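Serine--tRNA ligase (Pyrococcus horikoshii, PDB 2DQ0) catalyses the ATP-dependent attachment of serine to tRNA(Ser), and probably also to tRNA(Sec), as a homodimeric class II aminoacyl-tRNA synthetase. Local coordinates at residues Met1-Val14 with Ile99-His111. Sequence-based numbering, arbitrary orientation.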
loop_
_atom_site.group_PDB
_atom_site.type_symbol
_atom_site.label_atom_id
_atom_site.label_comp_id
_atom_site.label_asym_id
_atom_site.label_seq_id
_atom_site.Cartn_x
_atom_site.Cartn_y
_atom_site.Cartn_z
ATOM N N MET A 1 21.256 -4.816 -15.982
ATOM C CA MET A 1 22.540 -5.579 -16.136
ATOM C C MET A 1 23.063 -5.565 -17.568
ATOM O O MET A 1 22.314 -5.785 -18.516
ATOM C CB MET A 1 22.351 -7.031 -15.699
ATOM C CG MET A 1 23.598 -7.886 -15.823
ATOM S SD MET A 1 23.227 -9.636 -15.684
ATOM C CE MET A 1 24.736 -10.276 -14.882
ATOM N N LEU A 2 24.354 -5.302 -17.730
ATOM C CA LEU A 2 24.929 -5.296 -19.071
ATOM C C LEU A 2 25.429 -6.677 -19.441
ATOM O O LEU A 2 25.893 -7.440 -18.584
ATOM C CB LEU A 2 26.095 -4.309 -19.197
ATOM C CG LEU A 2 25.770 -2.832 -19.350
ATOM C CD1 LEU A 2 24.549 -2.652 -20.252
ATOM C CD2 LEU A 2 25.498 -2.264 -17.988
ATOM N N ASP A 3 25.309 -6.979 -20.731
ATOM C CA ASP A 3 25.758 -8.239 -21.305
ATOM C C ASP A 3 27.271 -8.226 -21.295
ATOM O O ASP A 3 27.888 -7.325 -21.848
ATOM C CB ASP A 3 25.262 -8.356 -22.744
ATOM C CG ASP A 3 25.721 -9.625 -23.422
ATOM O OD1 ASP A 3 26.409 -10.452 -22.773
ATOM O OD2 ASP A 3 25.384 -9.784 -24.616
ATOM N N ILE A 4 27.877 -9.224 -20.675
ATOM C CA ILE A 4 29.324 -9.265 -20.622
ATOM C C ILE A 4 29.885 -9.197 -22.057
ATOM O O ILE A 4 30.905 -8.548 -22.299
ATOM C CB ILE A 4 29.797 -10.548 -19.880
ATOM C CG1 ILE A 4 31.210 -10.353 -19.326
ATOM C CG2 ILE A 4 29.673 -11.754 -20.788
ATOM C CD1 ILE A 4 32.238 -9.942 -20.318
ATOM N N LYS A 5 29.197 -9.832 -23.005
ATOM C CA LYS A 5 29.633 -9.836 -24.401
ATOM C C LYS A 5 29.855 -8.419 -24.926
ATOM O O LYS A 5 30.878 -8.117 -25.551
ATOM C CB LYS A 5 28.595 -10.522 -25.295
ATOM C CG LYS A 5 28.327 -12.001 -24.982
ATOM C CD LYS A 5 29.549 -12.876 -25.226
ATOM C CE LYS A 5 29.977 -12.850 -26.691
ATOM N NZ LYS A 5 28.895 -13.337 -27.601
ATOM N N LEU A 6 28.890 -7.552 -24.656
ATOM C CA LEU A 6 28.940 -6.177 -25.116
ATOM C C LEU A 6 30.150 -5.392 -24.602
ATOM O O LEU A 6 30.734 -4.575 -25.330
ATOM C CB LEU A 6 27.624 -5.485 -24.745
ATOM C CG LEU A 6 27.402 -4.056 -25.234
ATOM C CD1 LEU A 6 27.986 -3.060 -24.230
ATOM C CD2 LEU A 6 28.023 -3.894 -26.614
ATOM N N ILE A 7 30.553 -5.645 -23.364
ATOM C CA ILE A 7 31.701 -4.924 -22.843
ATOM C C ILE A 7 32.973 -5.550 -23.425
ATOM O O ILE A 7 34.020 -4.904 -23.514
ATOM C CB ILE A 7 31.743 -4.930 -21.265
ATOM C CG1 ILE A 7 32.053 -6.329 -20.752
ATOM C CG2 ILE A 7 30.407 -4.449 -20.674
ATOM C CD1 ILE A 7 33.532 -6.633 -20.701
ATOM N N ARG A 8 32.893 -6.816 -23.816
ATOM C CA ARG A 8 34.067 -7.458 -24.385
ATOM C C ARG A 8 34.247 -7.038 -25.834
ATOM O O ARG A 8 35.355 -6.768 -26.271
ATOM C CB ARG A 8 33.967 -8.984 -24.285
ATOM C CG ARG A 8 34.376 -9.521 -22.922
ATOM C CD ARG A 8 34.678 -11.014 -22.951
ATOM N NE ARG A 8 33.513 -11.808 -23.315
ATOM C CZ ARG A 8 33.050 -12.831 -22.603
ATOM N NH1 ARG A 8 31.978 -13.490 -23.020
ATOM N NH2 ARG A 8 33.650 -13.188 -21.475
ATOM N N GLU A 9 33.146 -6.956 -26.568
ATOM C CA GLU A 9 33.203 -6.573 -27.969
ATOM C C GLU A 9 33.151 -5.077 -28.266
ATOM O O GLU A 9 33.153 -4.691 -29.437
ATOM C CB GLU A 9 32.116 -7.315 -28.748
ATOM C CG GLU A 9 32.453 -8.789 -28.912
ATOM C CD GLU A 9 31.267 -9.611 -29.354
ATOM O OE1 GLU A 9 30.568 -9.181 -30.297
ATOM O OE2 GLU A 9 31.039 -10.689 -28.760
ATOM N N ASN A 10 33.088 -4.237 -27.229
ATOM C CA ASN A 10 33.120 -2.788 -27.451
ATOM C C ASN A 10 33.229 -1.925 -26.216
ATOM O O ASN A 10 32.408 -1.051 -25.986
ATOM C CB ASN A 10 31.934 -2.293 -28.284
ATOM C CG ASN A 10 32.273 -0.994 -29.044
ATOM O OD1 ASN A 10 31.448 -0.451 -29.778
ATOM N ND2 ASN A 10 33.506 -0.502 -28.866
ATOM N N PRO A 11 34.280 -2.135 -25.420
ATOM C CA PRO A 11 34.499 -1.360 -24.194
ATOM C C PRO A 11 34.488 0.161 -24.362
ATOM O O PRO A 11 34.043 0.886 -23.465
ATOM C CB PRO A 11 35.844 -1.888 -23.681
ATOM C CG PRO A 11 36.505 -2.439 -24.913
ATOM C CD PRO A 11 35.371 -3.099 -25.639
ATOM N N GLU A 12 34.972 0.652 -25.494
ATOM C CA GLU A 12 34.988 2.096 -25.721
ATOM C C GLU A 12 33.563 2.607 -25.842
ATOM O O GLU A 12 33.267 3.708 -25.401
ATOM C CB GLU A 12 35.772 2.445 -26.996
ATOM C CG GLU A 12 37.263 2.208 -26.885
ATOM C CD GLU A 12 37.949 3.226 -26.005
ATOM O OE1 GLU A 12 38.737 2.823 -25.112
ATOM O OE2 GLU A 12 37.707 4.434 -26.221
ATOM N N LEU A 13 32.687 1.803 -26.442
ATOM C CA LEU A 13 31.290 2.180 -26.592
ATOM C C LEU A 13 30.662 2.374 -25.220
ATOM O O LEU A 13 29.943 3.344 -24.989
ATOM C CB LEU A 13 30.533 1.097 -27.356
ATOM C CG LEU A 13 29.012 1.147 -27.582
ATOM C CD1 LEU A 13 28.291 0.837 -26.306
ATOM C CD2 LEU A 13 28.598 2.494 -28.112
ATOM N N VAL A 14 30.944 1.456 -24.307
ATOM C CA VAL A 14 30.386 1.542 -22.972
ATOM C C VAL A 14 31.046 2.642 -22.120
ATOM O O VAL A 14 30.380 3.284 -21.295
ATOM C CB VAL A 14 30.416 0.144 -22.267
ATOM C CG1 VAL A 14 31.690 -0.567 -22.580
ATOM C CG2 VAL A 14 30.253 0.302 -20.763
ATOM N N ILE A 99 32.646 -9.873 -11.148
ATOM C CA ILE A 99 32.266 -9.376 -12.455
ATOM C C ILE A 99 30.803 -8.934 -12.469
ATOM O O ILE A 99 30.487 -7.818 -12.905
ATOM C CB ILE A 99 32.481 -10.453 -13.545
ATOM C CG1 ILE A 99 33.973 -10.705 -13.735
ATOM C CG2 ILE A 99 31.859 -10.011 -14.858
ATOM C CD1 ILE A 99 34.267 -11.979 -14.473
ATOM N N ASP A 100 29.913 -9.807 -11.994
ATOM C CA ASP A 100 28.488 -9.504 -11.974
ATOM C C ASP A 100 28.168 -8.298 -11.104
ATOM O O ASP A 100 27.282 -7.510 -11.437
ATOM C CB ASP A 100 27.677 -10.709 -11.507
ATOM C CG ASP A 100 27.619 -11.807 -12.543
ATOM O OD1 ASP A 100 27.567 -11.483 -13.752
ATOM O OD2 ASP A 100 27.609 -12.995 -12.152
ATOM N N TYR A 101 28.880 -8.156 -9.991
ATOM C CA TYR A 101 28.681 -7.014 -9.099
ATOM C C TYR A 101 28.710 -5.716 -9.900
ATOM O O TYR A 101 27.872 -4.842 -9.711
ATOM C CB TYR A 101 29.773 -6.974 -8.048
ATOM C CG TYR A 101 29.703 -5.763 -7.161
ATOM C CD1 TYR A 101 28.989 -5.799 -5.972
ATOM C CD2 TYR A 101 30.390 -4.589 -7.497
ATOM C CE1 TYR A 101 28.958 -4.695 -5.118
ATOM C CE2 TYR A 101 30.372 -3.481 -6.665
ATOM C CZ TYR A 101 29.650 -3.541 -5.469
ATOM O OH TYR A 101 29.613 -2.451 -4.626
ATOM N N TYR A 102 29.688 -5.596 -10.790
ATOM C CA TYR A 102 29.798 -4.422 -11.639
ATOM C C TYR A 102 28.720 -4.444 -12.718
ATOM O O TYR A 102 28.066 -3.430 -12.995
ATOM C CB TYR A 102 31.168 -4.371 -12.312
ATOM C CG TYR A 102 32.317 -4.180 -11.352
ATOM C CD1 TYR A 102 33.297 -5.164 -11.202
ATOM C CD2 TYR A 102 32.425 -3.016 -10.593
ATOM C CE1 TYR A 102 34.349 -4.992 -10.319
ATOM C CE2 TYR A 102 33.471 -2.831 -9.713
ATOM C CZ TYR A 102 34.430 -3.821 -9.575
ATOM O OH TYR A 102 35.460 -3.650 -8.681
ATOM N N LEU A 103 28.526 -5.603 -13.336
ATOM C CA LEU A 103 27.533 -5.686 -14.393
ATOM C C LEU A 103 26.157 -5.213 -13.961
ATOM O O LEU A 103 25.462 -4.579 -14.736
ATOM C CB LEU A 103 27.442 -7.115 -14.939
ATOM C CG LEU A 103 28.607 -7.604 -15.813
ATOM C CD1 LEU A 103 28.326 -9.024 -16.284
ATOM C CD2 LEU A 103 28.794 -6.661 -17.000
ATOM N N TRP A 104 25.766 -5.523 -12.724
ATOM C CA TRP A 104 24.451 -5.144 -12.206
ATOM C C TRP A 104 24.416 -3.694 -11.822
ATOM O O TRP A 104 23.352 -3.111 -11.636
ATOM C CB TRP A 104 24.090 -5.953 -10.960
ATOM C CG TRP A 104 23.594 -7.321 -11.244
ATOM C CD1 TRP A 104 24.319 -8.378 -11.725
ATOM C CD2 TRP A 104 22.252 -7.792 -11.083
ATOM N NE1 TRP A 104 23.508 -9.474 -11.872
ATOM C CE2 TRP A 104 22.235 -9.145 -11.483
ATOM C CE3 TRP A 104 21.060 -7.200 -10.638
ATOM C CZ2 TRP A 104 21.066 -9.924 -11.449
ATOM C CZ3 TRP A 104 19.903 -7.967 -10.605
ATOM C CH2 TRP A 104 19.915 -9.318 -11.009
ATOM N N ARG A 105 25.597 -3.116 -11.692
ATOM C CA ARG A 105 25.686 -1.745 -11.281
ATOM C C ARG A 105 26.081 -0.794 -12.398
ATOM O O ARG A 105 26.589 0.296 -12.148
ATOM C CB ARG A 105 26.617 -1.661 -10.061
ATOM C CG ARG A 105 25.836 -1.673 -8.730
ATOM C CD ARG A 105 26.601 -2.263 -7.551
ATOM N NE ARG A 105 26.575 -3.707 -7.661
ATOM C CZ ARG A 105 26.165 -4.522 -6.702
ATOM N NH1 ARG A 105 25.753 -4.021 -5.554
ATOM N NH2 ARG A 105 26.161 -5.834 -6.907
ATOM N N LEU A 106 25.831 -1.211 -13.637
ATOM C CA LEU A 106 26.120 -0.378 -14.797
ATOM C C LEU A 106 24.804 -0.048 -15.504
ATOM O O LEU A 106 23.949 -0.902 -15.679
ATOM C CB LEU A 106 27.106 -1.086 -15.736
ATOM C CG LEU A 106 28.563 -1.136 -15.239
ATOM C CD1 LEU A 106 29.399 -2.020 -16.157
ATOM C CD2 LEU A 106 29.144 0.279 -15.187
ATOM N N PRO A 107 24.618 1.212 -15.897
ATOM C CA PRO A 107 23.376 1.585 -16.568
ATOM C C PRO A 107 23.267 1.086 -17.985
ATOM O O PRO A 107 24.270 0.833 -18.641
ATOM C CB PRO A 107 23.393 3.114 -16.508
ATOM C CG PRO A 107 24.821 3.419 -16.672
ATOM C CD PRO A 107 25.499 2.380 -15.748
ATOM N N ASN A 108 22.028 0.979 -18.458
ATOM C CA ASN A 108 21.766 0.526 -19.808
ATOM C C ASN A 108 22.447 1.475 -20.783
ATOM O O ASN A 108 22.582 2.666 -20.512
ATOM C CB ASN A 108 20.264 0.497 -20.090
ATOM C CG ASN A 108 19.906 -0.480 -21.203
ATOM O OD1 ASN A 108 18.732 -0.708 -21.501
ATOM N ND2 ASN A 108 20.930 -1.069 -21.819
ATOM N N ILE A 109 22.897 0.926 -21.906
ATOM C CA ILE A 109 23.540 1.714 -22.929
ATOM C C ILE A 109 22.429 2.517 -23.582
ATOM O O ILE A 109 21.371 1.971 -23.908
ATOM C CB ILE A 109 24.208 0.819 -23.982
ATOM C CG1 ILE A 109 25.227 -0.098 -23.309
ATOM C CG2 ILE A 109 24.905 1.680 -25.038
ATOM C CD1 ILE A 109 26.323 0.643 -22.594
ATOM N N THR A 110 22.668 3.814 -23.761
ATOM C CA THR A 110 21.682 4.698 -24.366
ATOM C C THR A 110 21.590 4.476 -25.864
ATOM O O THR A 110 22.559 4.066 -26.513
ATOM C CB THR A 110 22.028 6.195 -24.153
ATOM O OG1 THR A 110 23.156 6.546 -24.967
ATOM C CG2 THR A 110 22.351 6.477 -22.684
ATOM N N HIS A 111 20.414 4.768 -26.401
ATOM C CA HIS A 111 20.157 4.657 -27.818
ATOM C C HIS A 111 20.775 5.867 -28.527
ATOM O O HIS A 111 20.943 6.950 -27.941
ATOM C CB HIS A 111 18.656 4.613 -28.073
ATOM C CG HIS A 111 18.296 4.382 -29.507
ATOM N ND1 HIS A 111 18.382 5.372 -30.464
ATOM C CD2 HIS A 111 17.863 3.271 -30.151
ATOM C CE1 HIS A 111 18.011 4.881 -31.632
ATOM N NE2 HIS A 111 17.691 3.609 -31.469
#
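Met1 lies over one face of the Trp104 indole, its thioether forming an oblique Met-aromatic contact in which SD stands 4.4 Å from the centroid of the five-membered ring of Trp104. With CG anti to the backbone N (chi1 180°) and chi2 also extended, the chain runs out across Trp104 before bending at chi3, which carries CE toward the NE1 side of the indole and the carboxylate of Asp100. Shortened to an alanine here, the side chain would probably leave this indole face without its thioether cover. Leu2 N donates to Leu103 O (3.3 Å, N-H...O angle 158°), tying the N-terminus to the C-terminal end of helix 72-103. The Leu103 side chain packs along Met1 and Leu2, its CB 4.0 Å from Met1 CG, and its CD1 also nears Ile4 CB. Leu2 CD1 lies 4.0 Å from Ile109 CG1, the two side chains crossing at about a right angle. Ile109 also meets Leu6 tip to tip, while its CG2 packs 3.7 Å from Leu13 CD1 and its CD1 reaches Val14. Arg383 and Arg384 of helix 382-385 also touch Met1. Met1 and Leu2 thus close on the end of the long coiled-coil arm of seryl-tRNA synthetase, and helices 4-9 and 11-21 pack on Ile109, where the tRNA-binding extension leads into the catalytic core.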